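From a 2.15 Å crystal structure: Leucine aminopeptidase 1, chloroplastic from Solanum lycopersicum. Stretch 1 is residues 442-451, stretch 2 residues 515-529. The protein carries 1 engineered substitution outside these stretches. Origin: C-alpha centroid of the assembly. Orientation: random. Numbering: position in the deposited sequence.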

ATOM      1  N   ALA A 442     -34.701 -10.061 -23.317  1.00 20.55           N
ATOM      2  CA  ALA A 442     -34.999 -11.048 -22.280  1.00 20.22           C
ATOM      3  C   ALA A 442     -34.905 -10.417 -20.896  1.00 20.44           C
ATOM      4  O   ALA A 442     -35.738 -10.696 -20.041  1.00 21.74           O
ATOM      5  CB  ALA A 442     -34.049 -12.231 -22.392  1.00 18.21           C
ATOM      6  N   ALA A 443     -33.964  -9.494 -20.724  1.00 20.26           N
ATOM      7  CA  ALA A 443     -33.773  -8.825 -19.447  1.00 22.31           C
ATOM      8  C   ALA A 443     -34.865  -7.802 -19.174  1.00 23.52           C
ATOM      9  O   ALA A 443     -35.275  -7.602 -18.035  1.00 23.09           O
ATOM     10  CB  ALA A 443     -32.414  -8.148 -19.393  1.00 23.71           C
ATOM     11  N   GLU A 444     -35.307  -7.134 -20.230  1.00 25.42           N
ATOM     12  CA  GLU A 444     -36.475  -6.289 -20.154  1.00 27.89           C
ATOM     13  C   GLU A 444     -37.713  -7.062 -19.678  1.00 25.98           C
ATOM     14  O   GLU A 444     -38.419  -6.592 -18.797  1.00 21.48           O
ATOM     15  CB  GLU A 444     -36.712  -5.645 -21.522  1.00 37.83           C
ATOM     16  CG  GLU A 444     -37.893  -4.694 -21.633  1.00 58.36           C
ATOM     17  CD  GLU A 444     -37.636  -3.357 -20.965  1.00 80.10           C
ATOM     18  OE1 GLU A 444     -36.457  -2.933 -20.924  1.00 92.38           O
ATOM     19  OE2 GLU A 444     -38.610  -2.755 -20.455  1.00 91.00           O
ATOM     20  N   ALA A 445     -37.922  -8.280 -20.184  1.00 25.14           N
ATOM     21  CA  ALA A 445     -39.024  -9.114 -19.736  1.00 23.73           C
ATOM     22  C   ALA A 445     -38.840  -9.640 -18.311  1.00 22.44           C
ATOM     23  O   ALA A 445     -39.776  -9.614 -17.520  1.00 23.51           O
ATOM     24  CB  ALA A 445     -39.275 -10.264 -20.718  1.00 24.10           C
ATOM     25  N   SER A 446     -37.634 -10.059 -17.943  1.00 22.51           N
ATOM     26  CA  SER A 446     -37.387 -10.590 -16.605  1.00 19.21           C
ATOM     27  C   SER A 446     -37.287  -9.508 -15.532  1.00 18.81           C
ATOM     28  O   SER A 446     -37.475  -9.763 -14.346  1.00 19.60           O
ATOM     29  CB  SER A 446     -36.079 -11.366 -16.622  1.00 21.03           C
ATOM     30  OG  SER A 446     -34.945 -10.519 -16.753  1.00 20.07           O
ATOM     31  N   GLY A 447     -36.940  -8.292 -15.923  1.00 17.90           N
ATOM     32  CA  GLY A 447     -36.712  -7.246 -14.957  1.00 18.84           C
ATOM     33  C   GLY A 447     -35.286  -7.132 -14.461  1.00 21.11           C
ATOM     34  O   GLY A 447     -34.984  -6.230 -13.685  1.00 24.76           O
ATOM     35  N   GLU A 448     -34.387  -7.983 -14.957  1.00 19.81           N
ATOM     36  CA  GLU A 448     -32.997  -7.963 -14.510  1.00 18.96           C
ATOM     37  C   GLU A 448     -32.212  -6.863 -15.235  1.00 19.75           C
ATOM     38  O   GLU A 448     -32.499  -6.514 -16.379  1.00 20.29           O
ATOM     39  CB  GLU A 448     -32.366  -9.337 -14.713  1.00 18.87           C
ATOM     40  CG  GLU A 448     -32.982 -10.398 -13.816  1.00 20.87           C
ATOM     41  CD  GLU A 448     -32.113 -11.651 -13.641  1.00 22.69           C
ATOM     42  OE1 GLU A 448     -31.775 -12.302 -14.653  1.00 22.09           O
ATOM     43  OE2 GLU A 448     -31.945 -12.097 -12.482  1.00 20.61           O
ATOM     44  N   LYS A 449     -31.182  -6.343 -14.578  1.00 19.93           N
ATOM     45  CA  LYS A 449     -30.401  -5.214 -15.101  1.00 19.48           C
ATOM     46  C   LYS A 449     -29.091  -5.671 -15.708  1.00 18.00           C
ATOM     47  O   LYS A 449     -28.274  -6.310 -15.037  1.00 16.04           O
ATOM     48  CB  LYS A 449     -30.064  -4.203 -14.007  1.00 20.68           C
ATOM     49  CG  LYS A 449     -31.273  -3.551 -13.358  1.00 22.50           C
ATOM     50  CD  LYS A 449     -30.841  -2.647 -12.208  1.00 26.67           C
ATOM     51  CE  LYS A 449     -32.104  -2.190 -11.486  1.00 34.00           C
ATOM     52  NZ  LYS A 449     -31.943  -0.975 -10.659  1.00 43.96           N
ATOM     53  N   LEU A 450     -28.890  -5.268 -16.965  1.00 17.73           N
ATOM     54  CA  LEU A 450     -27.645  -5.506 -17.677  1.00 18.68           C
ATOM     55  C   LEU A 450     -27.422  -4.431 -18.727  1.00 19.00           C
ATOM     56  O   LEU A 450     -28.333  -3.683 -19.077  1.00 18.36           O
ATOM     57  CB  LEU A 450     -27.607  -6.929 -18.271  1.00 19.61           C
ATOM     58  CG  LEU A 450     -28.708  -7.406 -19.215  1.00 20.20           C
ATOM     59  CD1 LEU A 450     -28.546  -6.822 -20.609  1.00 24.42           C
ATOM     60  CD2 LEU A 450     -28.712  -8.915 -19.314  1.00 21.40           C
ATOM     61  N   TRP A 451     -26.198  -4.358 -19.239  1.00 19.85           N
ATOM     62  CA  TRP A 451     -25.828  -3.309 -20.179  1.00 17.52           C
ATOM     63  C   TRP A 451     -24.729  -3.850 -21.081  1.00 18.20           C
ATOM     64  O   TRP A 451     -23.717  -4.374 -20.607  1.00 18.01           O
ATOM     65  CB  TRP A 451     -25.327  -2.084 -19.421  1.00 17.19           C
ATOM     66  CG  TRP A 451     -25.136  -0.839 -20.252  1.00 17.31           C
ATOM     67  CD1 TRP A 451     -23.980  -0.400 -20.827  1.00 17.29           C
ATOM     68  CD2 TRP A 451     -26.150   0.100 -20.632  1.00 18.09           C
ATOM     69  NE1 TRP A 451     -24.190   0.800 -21.480  1.00 17.53           N
ATOM     70  CE2 TRP A 451     -25.515   1.138 -21.350  1.00 18.26           C
ATOM     71  CE3 TRP A 451     -27.543   0.135 -20.471  1.00 19.69           C
ATOM     72  CZ2 TRP A 451     -26.230   2.179 -21.938  1.00 19.33           C
ATOM     73  CZ3 TRP A 451     -28.249   1.243 -20.956  1.00 21.94           C
ATOM     74  CH2 TRP A 451     -27.582   2.255 -21.695  1.00 21.81           C
ATOM     75  N   THR A 515     -28.374 -13.645  -4.768  1.00 20.31           N
ATOM     76  CA  THR A 515     -29.605 -13.202  -5.410  1.00 18.88           C
ATOM     77  C   THR A 515     -30.211 -14.240  -6.329  1.00 19.48           C
ATOM     78  O   THR A 515     -31.402 -14.162  -6.628  1.00 20.99           O
ATOM     79  CB  THR A 515     -29.385 -11.915  -6.247  1.00 18.91           C
ATOM     80  OG1 THR A 515     -28.379 -12.170  -7.209  1.00 19.07           O
ATOM     81  CG2 THR A 515     -28.935 -10.740  -5.360  1.00 18.59           C
ATOM     82  N   GLY A 516     -29.381 -15.089  -6.919  1.00 19.21           N
ATOM     83  CA  GLY A 516     -29.796 -15.952  -8.009  1.00 19.67           C
ATOM     84  C   GLY A 516     -30.010 -15.170  -9.289  1.00 21.65           C
ATOM     85  O   GLY A 516     -30.739 -15.617 -10.190  1.00 20.34           O
ATOM     86  N   TYR A 517     -29.359 -14.008  -9.378  1.00 19.34           N
ATOM     87  CA  TYR A 517     -29.322 -13.238 -10.604  1.00 17.92           C
ATOM     88  C   TYR A 517     -28.990 -14.109 -11.800  1.00 17.68           C
ATOM     89  O   TYR A 517     -28.005 -14.836 -11.800  1.00 19.55           O
ATOM     90  CB  TYR A 517     -28.320 -12.087 -10.496  1.00 18.09           C
ATOM     91  CG  TYR A 517     -28.219 -11.259 -11.752  1.00 17.84           C
ATOM     92  CD1 TYR A 517     -27.356 -11.615 -12.779  1.00 18.67           C
ATOM     93  CD2 TYR A 517     -28.917 -10.073 -11.879  1.00 17.32           C
ATOM     94  CE1 TYR A 517     -27.340 -10.910 -13.972  1.00 18.97           C
ATOM     95  CE2 TYR A 517     -28.784  -9.274 -12.998  1.00 17.59           C
ATOM     96  CZ  TYR A 517     -28.051  -9.728 -14.071  1.00 18.83           C
ATOM     97  OH  TYR A 517     -27.948  -8.928 -15.191  1.00 19.40           O
ATOM     98  N   GLY A 518     -29.714 -13.876 -12.885  1.00 17.74           N
ATOM     99  CA  GLY A 518     -29.439 -14.482 -14.172  1.00 17.56           C
ATOM    100  C   GLY A 518     -30.517 -15.487 -14.555  1.00 18.99           C
ATOM    101  O   GLY A 518     -30.742 -15.712 -15.754  1.00 19.73           O
ATOM    102  N   VAL A 519     -31.049 -16.222 -13.575  1.00 17.17           N
ATOM    103  CA  VAL A 519     -31.938 -17.340 -13.873  1.00 17.66           C
ATOM    104  C   VAL A 519     -33.093 -16.838 -14.705  1.00 18.43           C
ATOM    105  O   VAL A 519     -33.393 -17.389 -15.757  1.00 21.01           O
ATOM    106  CB  VAL A 519     -32.453 -18.027 -12.599  1.00 18.37           C
ATOM    107  CG1 VAL A 519     -33.508 -19.051 -12.925  1.00 18.28           C
ATOM    108  CG2 VAL A 519     -31.314 -18.703 -11.857  1.00 18.60           C
ATOM    109  N   SER A 520     -33.776 -15.810 -14.237  1.00 18.83           N
ATOM    110  CA  SER A 520     -34.990 -15.372 -14.924  1.00 18.79           C
ATOM    111  C   SER A 520     -34.700 -14.906 -16.336  1.00 18.67           C
ATOM    112  O   SER A 520     -35.489 -15.139 -17.252  1.00 19.75           O
ATOM    113  CB  SER A 520     -35.742 -14.298 -14.120  1.00 18.94           C
ATOM    114  OG  SER A 520     -34.879 -13.183 -13.888  1.00 20.58           O
ATOM    115  N   THR A 521     -33.604 -14.178 -16.517  1.00 17.26           N
ATOM    116  CA  THR A 521     -33.240 -13.699 -17.842  1.00 17.19           C
ATOM    117  C   THR A 521     -32.915 -14.868 -18.794  1.00 19.03           C
ATOM    118  O   THR A 521     -33.355 -14.893 -19.958  1.00 18.31           O
ATOM    119  CB  THR A 521     -32.073 -12.695 -17.780  1.00 16.85           C
ATOM    120  OG1 THR A 521     -32.457 -11.558 -16.996  1.00 17.89           O
ATOM    121  CG2 THR A 521     -31.659 -12.222 -19.151  1.00 17.25           C
ATOM    122  N   LEU A 522     -32.156 -15.843 -18.306  1.00 18.82           N
ATOM    123  CA  LEU A 522     -31.836 -16.986 -19.136  1.00 19.94           C
ATOM    124  C   LEU A 522     -33.082 -17.768 -19.563  1.00 20.63           C
ATOM    125  O   LEU A 522     -33.186 -18.237 -20.701  1.00 21.32           O
ATOM    126  CB  LEU A 522     -30.853 -17.919 -18.437  1.00 19.72           C
ATOM    127  CG  LEU A 522     -29.457 -17.328 -18.164  1.00 19.04           C
ATOM    128  CD1 LEU A 522     -28.593 -18.336 -17.429  1.00 19.54           C
ATOM    129  CD2 LEU A 522     -28.770 -16.797 -19.402  1.00 18.48           C
ATOM    130  N   VAL A 523     -33.995 -17.963 -18.624  1.00 20.90           N
ATOM    131  CA  VAL A 523     -35.236 -18.649 -18.932  1.00 21.71           C
ATOM    132  C   VAL A 523     -35.991 -17.884 -20.020  1.00 22.56           C
ATOM    133  O   VAL A 523     -36.487 -18.502 -20.983  1.00 21.32           O
ATOM    134  CB  VAL A 523     -36.118 -18.862 -17.690  1.00 21.78           C
ATOM    135  CG1 VAL A 523     -37.525 -19.315 -18.085  1.00 20.56           C
ATOM    136  CG2 VAL A 523     -35.460 -19.871 -16.767  1.00 22.97           C
ATOM    137  N   GLU A 524     -36.141 -16.574 -19.833  1.00 21.17           N
ATOM    138  CA  GLU A 524     -36.831 -15.772 -20.845  1.00 22.64           C
ATOM    139  C   GLU A 524     -36.134 -15.911 -22.181  1.00 22.53           C
ATOM    140  O   GLU A 524     -36.781 -15.973 -23.223  1.00 22.75           O
ATOM    141  CB  GLU A 524     -36.918 -14.296 -20.466  1.00 24.83           C
ATOM    142  CG  GLU A 524     -37.944 -14.004 -19.376  1.00 30.62           C
ATOM    143  CD  GLU A 524     -39.395 -14.235 -19.811  1.00 35.96           C
ATOM    144  OE1 GLU A 524     -39.696 -14.118 -21.021  1.00 28.11           O
ATOM    145  OE2 GLU A 524     -40.242 -14.398 -18.905  1.00 45.48           O
ATOM    146  N   TRP A 525     -34.807 -15.883 -22.181  1.00 20.68           N
ATOM    147  CA  TRP A 525     -34.081 -15.954 -23.437  1.00 20.57           C
ATOM    148  C   TRP A 525     -34.331 -17.289 -24.145  1.00 21.32           C
ATOM    149  O   TRP A 525     -34.510 -17.349 -25.355  1.00 21.15           O
ATOM    150  CB  TRP A 525     -32.579 -15.772 -23.192  1.00 21.42           C
ATOM    151  CG  TRP A 525     -31.744 -15.916 -24.433  1.00 21.65           C
ATOM    152  CD1 TRP A 525     -31.678 -15.043 -25.482  1.00 22.40           C
ATOM    153  CD2 TRP A 525     -30.922 -17.026 -24.784  1.00 21.17           C
ATOM    154  NE1 TRP A 525     -30.732 -15.464 -26.381  1.00 22.63           N
ATOM    155  CE2 TRP A 525     -30.300 -16.707 -26.009  1.00 21.39           C
ATOM    156  CE3 TRP A 525     -30.524 -18.186 -24.109  1.00 21.95           C
ATOM    157  CZ2 TRP A 525     -29.331 -17.521 -26.588  1.00 21.54           C
ATOM    158  CZ3 TRP A 525     -29.585 -19.021 -24.701  1.00 21.30           C
ATOM    159  CH2 TRP A 525     -28.974 -18.661 -25.916  1.00 21.39           C
ATOM    160  N   VAL A 526     -34.241 -18.390 -23.408  1.00 24.01           N
ATOM    161  CA  VAL A 526     -34.527 -19.711 -23.982  1.00 23.09           C
ATOM    162  C   VAL A 526     -35.926 -19.770 -24.583  1.00 23.56           C
ATOM    163  O   VAL A 526     -36.103 -20.258 -25.699  1.00 24.65           O
ATOM    164  CB  VAL A 526     -34.358 -20.840 -22.930  1.00 22.90           C
ATOM    165  CG1 VAL A 526     -34.906 -22.166 -23.423  1.00 20.88           C
ATOM    166  CG2 VAL A 526     -32.886 -20.983 -22.588  1.00 21.53           C
ATOM    167  N   LEU A 527     -36.903 -19.265 -23.833  1.00 24.27           N
ATOM    168  CA  LEU A 527     -38.293 -19.288 -24.252  1.00 26.95           C
ATOM    169  C   LEU A 527     -38.587 -18.426 -25.469  1.00 31.20           C
ATOM    170  O   LEU A 527     -39.485 -18.745 -26.244  1.00 27.59           O
ATOM    171  CB  LEU A 527     -39.188 -18.814 -23.124  1.00 27.41           C
ATOM    172  CG  LEU A 527     -39.339 -19.858 -22.013  1.00 34.11           C
ATOM    173  CD1 LEU A 527     -40.390 -19.382 -21.024  1.00 41.06           C
ATOM    174  CD2 LEU A 527     -39.732 -21.206 -22.573  1.00 38.02           C
ATOM    175  N   ARG A 528     -37.809 -17.366 -25.667  1.00 32.05           N
ATOM    176  CA  ARG A 528     -38.060 -16.462 -26.780  1.00 34.97           C
ATOM    177  C   ARG A 528     -37.307 -16.955 -28.009  1.00 37.06           C
ATOM    178  O   ARG A 528     -37.385 -16.360 -29.065  1.00 41.02           O
ATOM    179  CB  ARG A 528     -37.646 -15.037 -26.418  1.00 39.65           C
ATOM    180  CG  ARG A 528     -38.690 -14.352 -25.537  1.00 49.59           C
ATOM    181  CD  ARG A 528     -38.166 -13.257 -24.598  1.00 54.79           C
ATOM    182  NE  ARG A 528     -39.144 -13.006 -23.533  1.00 58.62           N
ATOM    183  CZ  ARG A 528     -40.217 -12.218 -23.649  1.00 64.05           C
ATOM    184  NH1 ARG A 528     -40.353 -11.403 -24.693  1.00 61.04           N
ATOM    185  NH2 ARG A 528     -41.146 -12.213 -22.696  1.00 59.23           N
ATOM    186  N   ASN A 529     -36.491 -17.985 -27.849  1.00 37.95           N
ATOM    187  CA  ASN A 529     -35.925 -18.658 -29.011  1.00 45.69           C
ATOM    188  C   ASN A 529     -36.865 -19.729 -29.549  1.00 54.54           C
ATOM    189  O   ASN A 529     -36.438 -20.803 -29.977  1.00 54.89           O
ATOM    190  CB  ASN A 529     -34.618 -19.332 -28.633  1.00 39.24           C
ATOM    191  CG  ASN A 529     -33.434 -18.438 -28.889  1.00 37.95           C
ATOM    192  OD1 ASN A 529     -32.906 -18.396 -29.993  1.00 38.00           O
ATOM    193  ND2 ASN A 529     -32.997 -17.739 -27.860  1.00 38.63           N
ATOM    194  OXT ASN A 529     -38.080 -19.580 -29.412  1.00 58.92           O
TER
HETATM  195  O   HOH W   1     -36.096 -11.322 -12.419  1.00 29.85           O
HETATM  196  O   HOH W   2     -32.968 -14.445 -11.539  1.00 15.10           O

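Helix 442-446 crosses helix 519-527 at 121° between their N-to-C directions, with the axes 8.1 Å apart at closest approach. At the crossing Ala442 points its CB toward the second helix, whereas that of Ala443 points away overall but still touches Thr521; the CA atoms of Ala442 and Trp525 lie 5.1 Å apart, those of Ala443 and Thr521 5.2 Å. Gly447, with positive phi, ends the first helix, and the chain then runs past the N-terminus of the second, where Gly518 is the N-cap residue.

Ala442 CB packs against the second helix, 3.9 Å from Trp525 CB and 4.0 Å from Thr521 CG2. Ala445 CB lies over one face of the Arg528 guanidinium, 3.3 Å from Arg528 NH2; that group forms a salt bridge within its own stretch, Arg528 NE to Glu524 OE1 at 2.8 Å.

Glu448 covers the N-terminal turn, where backbone amides lack acceptors from a preceding turn. Glu448 OE2 accepts from Gly518 N (2.9 Å, nearly linear), while Glu448 OE1 accepts from Thr521 N (3.2 Å) and Thr521 OG1 (2.6 Å). The carboxylate carbon also sits over one face of the Tyr517 ring.

Ser446 OG donates to Thr521 OG1 (2.7 Å), which in turn donates to Glu448 OE1. Glu448 N donates to Ser446 OG (3.2 Å), closing a compact network between the stretches. Farther along, Tyr517 OH donates to the backbone carbonyl Lys449 O (2.6 Å), which lies near the ring plane, so the tyrosine reaches across to the chain just before Leu450.

Water 1 links Ser446 O (2.8 Å) to Ser520 OG (2.7 Å). Water 2 donates to Glu448 OE2 (2.7 Å) and Gly516 O (2.9 Å) and accepts from Ser520 N (3.1 Å), bringing another amide of the first turn into the carboxylate network.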